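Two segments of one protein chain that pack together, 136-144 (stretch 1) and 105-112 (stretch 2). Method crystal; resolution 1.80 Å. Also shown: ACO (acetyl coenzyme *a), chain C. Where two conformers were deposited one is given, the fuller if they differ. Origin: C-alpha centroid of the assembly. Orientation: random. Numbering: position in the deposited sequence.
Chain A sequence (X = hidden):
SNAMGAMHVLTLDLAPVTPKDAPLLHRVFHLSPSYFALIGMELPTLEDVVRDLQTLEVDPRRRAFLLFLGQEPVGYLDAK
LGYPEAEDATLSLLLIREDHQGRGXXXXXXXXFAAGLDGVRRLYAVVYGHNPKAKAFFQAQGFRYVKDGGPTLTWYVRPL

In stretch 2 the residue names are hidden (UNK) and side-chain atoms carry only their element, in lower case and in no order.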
# COMPACT_ATOMS: atom_id res chain seq x y z
N ALA A 136 1.31 8.22 -12.26
CA ALA A 136 2.47 9.15 -12.37
C ALA A 136 3.50 8.91 -11.23
O ALA A 136 4.73 8.89 -11.46
CB ALA A 136 1.98 10.61 -12.39
N PHE A 137 3.00 8.68 -10.00
CA PHE A 137 3.89 8.40 -8.86
C PHE A 137 4.74 7.16 -9.09
O PHE A 137 5.98 7.19 -8.90
CB PHE A 137 3.08 8.22 -7.58
CG PHE A 137 3.89 7.69 -6.42
CD1 PHE A 137 4.70 8.53 -5.67
CD2 PHE A 137 3.84 6.35 -6.09
CE1 PHE A 137 5.44 8.03 -4.59
CE2 PHE A 137 4.58 5.84 -5.03
CZ PHE A 137 5.39 6.70 -4.28
N PHE A 138 4.09 6.05 -9.43
CA PHE A 138 4.81 4.79 -9.64
C PHE A 138 5.81 4.87 -10.77
O PHE A 138 6.91 4.32 -10.65
CB PHE A 138 3.85 3.57 -9.76
CG PHE A 138 3.26 3.14 -8.42
CD1 PHE A 138 4.03 2.47 -7.47
CD2 PHE A 138 1.93 3.44 -8.11
CE1 PHE A 138 3.47 2.13 -6.21
CE2 PHE A 138 1.39 3.11 -6.87
CZ PHE A 138 2.15 2.47 -5.93
N GLN A 139 5.45 5.54 -11.87
CA GLN A 139 6.41 5.70 -12.99
C GLN A 139 7.67 6.48 -12.54
O GLN A 139 8.82 6.12 -12.90
CB GLN A 139 5.74 6.36 -14.20
CG GLN A 139 4.62 5.53 -14.88
CD GLN A 139 5.11 4.89 -16.18
OE1 GLN A 139 6.29 4.48 -16.29
NE2 GLN A 139 4.23 4.80 -17.16
N ALA A 140 7.45 7.52 -11.75
CA ALA A 140 8.54 8.36 -11.24
C ALA A 140 9.49 7.57 -10.39
O ALA A 140 10.68 7.85 -10.37
CB ALA A 140 7.99 9.58 -10.45
N GLN A 141 8.98 6.52 -9.72
CA GLN A 141 9.82 5.67 -8.86
C GLN A 141 10.44 4.51 -9.62
O GLN A 141 11.08 3.65 -9.02
CB GLN A 141 9.01 5.11 -7.71
CG GLN A 141 8.28 6.14 -6.94
CD GLN A 141 9.19 7.27 -6.48
OE1 GLN A 141 10.24 7.02 -5.91
NE2 GLN A 141 8.77 8.52 -6.71
N GLY A 142 10.23 4.46 -10.93
CA GLY A 142 10.90 3.47 -11.76
C GLY A 142 10.06 2.27 -12.16
O GLY A 142 10.61 1.31 -12.73
N PHE A 143 8.76 2.30 -11.86
CA PHE A 143 7.80 1.24 -12.29
C PHE A 143 7.33 1.50 -13.73
O PHE A 143 6.71 2.51 -14.00
CB PHE A 143 6.59 1.16 -11.37
CG PHE A 143 6.90 0.62 -10.00
CD1 PHE A 143 6.50 -0.65 -9.64
CD2 PHE A 143 7.60 1.39 -9.07
CE1 PHE A 143 6.77 -1.15 -8.40
CE2 PHE A 143 7.89 0.90 -7.80
CZ PHE A 143 7.48 -0.37 -7.46
N ARG A 144 7.62 0.61 -14.65
CA ARG A 144 7.10 0.75 -16.02
C ARG A 144 5.77 0.00 -16.27
O ARG A 144 5.48 -1.01 -15.59
CB ARG A 144 8.13 0.29 -17.06
CG ARG A 144 8.35 -1.17 -17.00
CD ARG A 144 8.97 -1.71 -18.22
NE ARG A 144 8.74 -3.16 -18.27
CZ ARG A 144 7.84 -3.80 -19.02
NH1 ARG A 144 7.03 -3.15 -19.87
NH2 ARG A 144 7.76 -5.13 -18.96
N UNK A 105 6.72 10.80 1.92
CA UNK A 105 6.51 9.59 2.72
C UNK A 105 6.18 8.33 1.89
O UNK A 105 6.59 7.21 2.26
c UNK A 105 5.73 10.92 4.79
c UNK A 105 5.45 9.83 3.77
c UNK A 105 6.93 10.61 5.73
c UNK A 105 4.51 11.14 5.62
N UNK A 106 5.51 8.52 0.75
CA UNK A 106 5.18 7.40 -0.16
C UNK A 106 6.46 6.81 -0.69
O UNK A 106 6.65 5.57 -0.64
N UNK A 107 7.38 7.67 -1.13
CA UNK A 107 8.66 7.18 -1.64
C UNK A 107 9.48 6.48 -0.54
O UNK A 107 10.07 5.43 -0.75
c UNK A 107 11.76 8.83 -3.43
c UNK A 107 9.51 8.33 -2.26
c UNK A 107 10.89 7.81 -2.66
n UNK A 107 12.69 6.80 -5.30
n UNK A 107 13.13 8.33 -3.58
c UNK A 107 13.53 7.39 -4.45
n UNK A 107 14.82 7.02 -4.47
N UNK A 108 9.49 7.05 0.65
CA UNK A 108 10.26 6.48 1.75
C UNK A 108 9.73 5.07 2.10
O UNK A 108 10.53 4.15 2.34
n UNK A 108 11.60 7.04 6.41
c UNK A 108 11.18 7.70 5.36
c UNK A 108 10.22 7.37 3.00
o UNK A 108 10.75 8.87 5.42
c UNK A 108 11.24 6.92 4.07
N UNK A 109 8.39 4.93 2.12
CA UNK A 109 7.73 3.66 2.51
C UNK A 109 8.09 2.57 1.48
O UNK A 109 8.41 1.42 1.82
c UNK A 109 6.21 3.82 2.62
N UNK A 110 8.07 2.97 0.22
CA UNK A 110 8.37 2.05 -0.87
C UNK A 110 9.83 1.59 -0.83
O UNK A 110 10.14 0.37 -1.02
c UNK A 110 7.93 1.90 -3.44
c UNK A 110 6.90 0.77 -3.20
c UNK A 110 8.09 2.73 -2.20
c UNK A 110 7.48 2.87 -4.56
N UNK A 111 10.73 2.53 -0.55
CA UNK A 111 12.16 2.20 -0.55
C UNK A 111 12.48 1.35 0.69
O UNK A 111 13.27 0.41 0.60
o UNK A 111 13.28 2.19 -3.44
c UNK A 111 12.68 3.28 -3.37
c UNK A 111 12.88 4.22 -2.11
c UNK A 111 13.04 3.46 -0.71
o UNK A 111 11.92 3.63 -4.32
N UNK A 112 11.87 1.67 1.83
CA UNK A 112 12.11 0.86 3.03
C UNK A 112 11.57 -0.57 2.85
O UNK A 112 12.21 -1.55 3.32
n UNK A 112 12.62 4.42 6.36
n UNK A 112 14.79 3.64 6.68
c UNK A 112 12.32 2.70 4.73
c UNK A 112 11.52 1.49 4.28
n UNK A 112 14.34 5.90 6.76
c UNK A 112 13.91 4.65 6.59
c UNK A 112 12.04 3.11 6.13
O5B ACO C . 6.17 11.70 -3.98
P1A ACO C . 5.76 11.53 -2.39
O1A ACO C . 5.63 12.93 -1.79
O2A ACO C . 6.60 10.39 -1.81
O3A ACO C . 4.26 10.93 -2.59
P2A ACO C . 3.23 10.67 -1.40
O4A ACO C . 2.10 11.68 -1.62
O5A ACO C . 3.90 10.72 -0.05
O6A ACO C . 2.77 9.14 -1.82
CBP ACO C . 0.80 8.14 -2.92
CCP ACO C . 2.17 8.81 -3.09
CDP ACO C . 1.07 6.83 -2.20
CEP ACO C . 0.15 7.83 -4.26
CAP ACO C . -0.13 9.05 -2.07
OAP ACO C . -0.39 10.30 -2.75
C9P ACO C . -1.49 8.43 -1.79
O9P ACO C . -1.71 7.77 -0.79
N8P ACO C . -2.45 8.68 -2.69
C7P ACO C . -3.85 8.24 -2.52
C6P ACO C . -4.01 6.72 -2.46
C5P ACO C . -3.45 6.06 -3.72
O5P ACO C . -3.67 6.53 -4.86
N4P ACO C . -2.72 4.96 -3.51
C3P ACO C . -2.14 4.22 -4.60
C2P ACO C . -3.06 3.12 -5.08
S1P ACO C . -2.34 2.14 -6.40
C ACO C . -1.36 1.17 -5.41
O ACO C . -1.36 1.36 -4.22
CH3 ACO C . -0.49 0.08 -6.01

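Position 105 carries four side-chain carbons, forked at the second, and no polar atom. The side chain does not reach stretch 1. A fork at the second carbon identifies Leu 105.

Position 106 has no side-chain atoms. Its backbone C lies 3.7 Å from CZ of Phe 137. It is Gly 106. Its N donates a hydrogen bond to O5A of ACO, 2.8 Å away. A CB built here would clash with O6A of ACO, at 2.0 Å, and would sit tightly against CZ of Phe 137, at 3.4 Å. The bare backbone lets helix, ring and ligand meet.

Position 107 has three carbons, a nitrogen, then a carbon bearing two more nitrogens. A terminal nitrogen reaches the Gln 141 side chain, and the backbone N meets the edge of the Phe 137 ring. The guanidinium marks Arg 107. Its NH1 donates a hydrogen bond to OE1 of Gln 141, at 2.5 Å, and the oxygen lies near the guanidinium plane. The backbone N of Arg 107 donates to O2A of ACO, at 2.9 Å.

Position 108 has three carbons, the third carrying one oxygen and one nitrogen. It touches nothing on stretch 1. The atoms fit an amide, Gln 108.

Position 109 has one carbon, CB, and no contact with stretch 1. It is Ala 109.

Position 110 has four carbons, forked at the second. One terminal carbon approaches three phenylalanine rings and the Gln 141 side chain. This is Leu 110. Its CD2 lies 3.8 Å from CE2 of Phe 143, 4.2 Å from CE2 of Phe 137 and 4.4 Å from CE1 of Phe 138. CG of Gln 141 is 4.1 Å from the same CD2.

Position 111 has three carbons, the third carrying two oxygens. One of the oxygens comes near the Gln 141 side chain. This carboxylate is Glu 111. OE2 of Glu 111 lies 4.1 Å from OE1 of Gln 141. The same OE2 forms a salt bridge with NH1 of Arg 107, at 3.4 Å, through charge alone, since the oxygen lies well out of the guanidinium plane.

Position 112 again has three carbons, a nitrogen, then a carbon with two nitrogens. It does not reach stretch 1. It is Arg 112.

The contact is small, burying 283 Å² in all. Its apolar part centres on Leu 110, whose CB points toward stretch 1. Gln 141 adds the polar link, with Glu 111 helping to balance the charge of Arg 107. ACO joins the two stretches: its phosphate oxygens accept bonds from the backbone of Gly 106 and Arg 107, while its CCP lies over one face of the Phe 137 ring.

Stretch 2, residues 105-112: LGRQALER
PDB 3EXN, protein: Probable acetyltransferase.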